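Local structure of Adenylate/guanylate cyclase/hydrolase, alpha/beta fold family (Ruegeria pomeroyi, 3MR7) at residues P129-V134 and Q169-A174. The protein probably makes cyclic AMP from ATP through its adenylate cyclase catalytic domain, the part of a longer protein present here. Residues are numbered along the deposited sequence; the frame is centred on the assembly and turned at random.
Sequences PGAICV and QWVPDA
Ile-132 meets the indole of Trp-170 obliquely, CG1 lying 3.7 Å from CE3 with CD1 beside it, while one face of the ring takes the backbone N of Pro-172, offset toward the rim. Leu-75 of helix 67-84 touches both Ile-132 and Trp-170, and Phe-150 meets the indole with its ring plane inclined at about 40°. The pair belongs to an antiparallel ladder in the mixed sheet of the nucleotide cyclase catalytic domain, where strand 132-135 runs between strands 96-107 and 161-170, and it illustrates how residues paired directly across antiparallel strands put their side chains on the same face, here the one helix 67-84 packs against. Trp-170 CG stands anti to the backbone N (chi1 168°), beside the carbonyl carbon, and the indole begins from there. Two nearly straight bonds join the backbones: Ile-132 N to Trp-170 O, 3.1 Å, and Trp-170 N to Ile-132 O, 3.0 Å. Gln-169 CA adds a C-H contact to Ile-132 O. On the other face, Cys-133 and Gln-169 form the neighbouring non-hydrogen-bonded pair, SG lying 3.7 Å from CG. Past the ladder, Ala-131 CB approaches Val-171 CG1, and Gly-130 O rests 3.4 Å from Pro-172 CD.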
loop_
_atom_site.group_PDB
_atom_site.type_symbol
_atom_site.label_atom_id
_atom_site.label_comp_id
_atom_site.label_asym_id
_atom_site.label_seq_id
_atom_site.Cartn_x
_atom_site.Cartn_y
_atom_site.Cartn_z
ATOM N N PRO A 129 -1.016 3.001 -8.052
ATOM C CA PRO A 129 -1.726 4.263 -7.896
ATOM C C PRO A 129 -2.337 4.668 -9.209
ATOM O O PRO A 129 -1.679 4.569 -10.245
ATOM C CB PRO A 129 -0.625 5.228 -7.500
ATOM C CG PRO A 129 0.418 4.348 -6.834
ATOM C CD PRO A 129 0.401 3.105 -7.659
ATOM N N GLY A 130 -3.595 5.094 -9.148
ATOM C CA GLY A 130 -4.335 5.503 -10.319
ATOM C C GLY A 130 -4.961 4.372 -11.106
ATOM O O GLY A 130 -5.624 4.631 -12.078
ATOM N N ALA A 131 -4.755 3.137 -10.663
ATOM C CA ALA A 131 -5.179 1.965 -11.379
ATOM C C ALA A 131 -6.333 1.321 -10.652
ATOM O O ALA A 131 -6.817 1.860 -9.690
ATOM C CB ALA A 131 -4.011 0.980 -11.495
ATOM N N ILE A 132 -6.761 0.163 -11.129
ATOM C CA ILE A 132 -7.828 -0.593 -10.523
ATOM C C ILE A 132 -7.426 -2.065 -10.539
ATOM O O ILE A 132 -7.095 -2.588 -11.589
ATOM C CB ILE A 132 -9.089 -0.527 -11.361
ATOM C CG1 ILE A 132 -9.496 0.903 -11.650
ATOM C CG2 ILE A 132 -10.200 -1.249 -10.659
ATOM C CD1 ILE A 132 -10.769 0.987 -12.456
ATOM N N CYS A 133 -7.451 -2.739 -9.390
ATOM C CA CYS A 133 -7.188 -4.180 -9.338
ATOM C C CYS A 133 -8.468 -4.929 -9.027
ATOM O O CYS A 133 -9.186 -4.564 -8.108
ATOM C CB CYS A 133 -6.133 -4.511 -8.290
ATOM S SG CYS A 133 -4.466 -4.240 -8.849
ATOM N N VAL A 134 -8.765 -5.958 -9.802
ATOM C CA VAL A 134 -9.987 -6.736 -9.580
ATOM C C VAL A 134 -9.635 -8.199 -9.426
ATOM O O VAL A 134 -8.663 -8.687 -10.006
ATOM C CB VAL A 134 -10.957 -6.578 -10.738
ATOM C CG1 VAL A 134 -10.907 -5.132 -11.221
ATOM C CG2 VAL A 134 -10.594 -7.543 -11.886
ATOM N N GLN A 169 -5.240 -6.341 -13.366
ATOM C CA GLN A 169 -5.061 -4.911 -13.192
ATOM C C GLN A 169 -5.208 -4.109 -14.464
ATOM O O GLN A 169 -4.783 -4.507 -15.543
ATOM C CB GLN A 169 -3.688 -4.613 -12.588
ATOM C CG GLN A 169 -3.465 -3.145 -12.263
ATOM C CD GLN A 169 -2.116 -2.907 -11.652
ATOM O OE1 GLN A 169 -1.096 -3.030 -12.329
ATOM N NE2 GLN A 169 -2.089 -2.577 -10.361
ATOM N N TRP A 170 -5.791 -2.939 -14.311
ATOM C CA TRP A 170 -5.882 -1.997 -15.386
ATOM C C TRP A 170 -5.199 -0.724 -14.949
ATOM O O TRP A 170 -5.387 -0.253 -13.826
ATOM C CB TRP A 170 -7.341 -1.720 -15.670
ATOM C CG TRP A 170 -7.549 -0.556 -16.552
ATOM C CD1 TRP A 170 -7.631 -0.552 -17.916
ATOM C CD2 TRP A 170 -7.720 0.790 -16.136
ATOM N NE1 TRP A 170 -7.836 0.722 -18.373
ATOM C CE2 TRP A 170 -7.898 1.566 -17.299
ATOM C CE3 TRP A 170 -7.759 1.417 -14.890
ATOM C CZ2 TRP A 170 -8.098 2.922 -17.251
ATOM C CZ3 TRP A 170 -7.945 2.743 -14.845
ATOM C CH2 TRP A 170 -8.114 3.494 -16.017
ATOM N N VAL A 171 -4.376 -0.180 -15.825
ATOM C CA VAL A 171 -3.796 1.123 -15.586
ATOM C C VAL A 171 -4.224 2.013 -16.705
ATOM O O VAL A 171 -4.488 1.556 -17.801
ATOM C CB VAL A 171 -2.259 1.110 -15.547
ATOM C CG1 VAL A 171 -1.765 0.006 -14.647
ATOM C CG2 VAL A 171 -1.693 0.966 -16.945
ATOM N N PRO A 172 -4.315 3.301 -16.422
ATOM C CA PRO A 172 -4.696 4.242 -17.471
ATOM C C PRO A 172 -3.666 4.260 -18.577
ATOM O O PRO A 172 -2.518 3.831 -18.369
ATOM C CB PRO A 172 -4.742 5.583 -16.752
ATOM C CG PRO A 172 -4.171 5.323 -15.390
ATOM C CD PRO A 172 -4.312 3.903 -15.084
ATOM N N ASP A 173 -4.096 4.748 -19.735
ATOM C CA ASP A 173 -3.295 4.754 -20.943
ATOM C C ASP A 173 -1.844 5.155 -20.684
ATOM O O ASP A 173 -0.963 4.816 -21.468
ATOM C CB ASP A 173 -3.941 5.665 -21.993
ATOM C CG ASP A 173 -5.191 5.038 -22.644
ATOM O OD1 ASP A 173 -5.158 4.751 -23.862
ATOM O OD2 ASP A 173 -6.207 4.837 -21.945
ATOM N N ALA A 174 -1.604 5.862 -19.578
ATOM C CA ALA A 174 -0.246 6.205 -19.149
ATOM C C ALA A 174 0.205 5.430 -17.899
ATOM O O ALA A 174 1.064 4.542 -17.975
ATOM C CB ALA A 174 -0.132 7.706 -18.926
#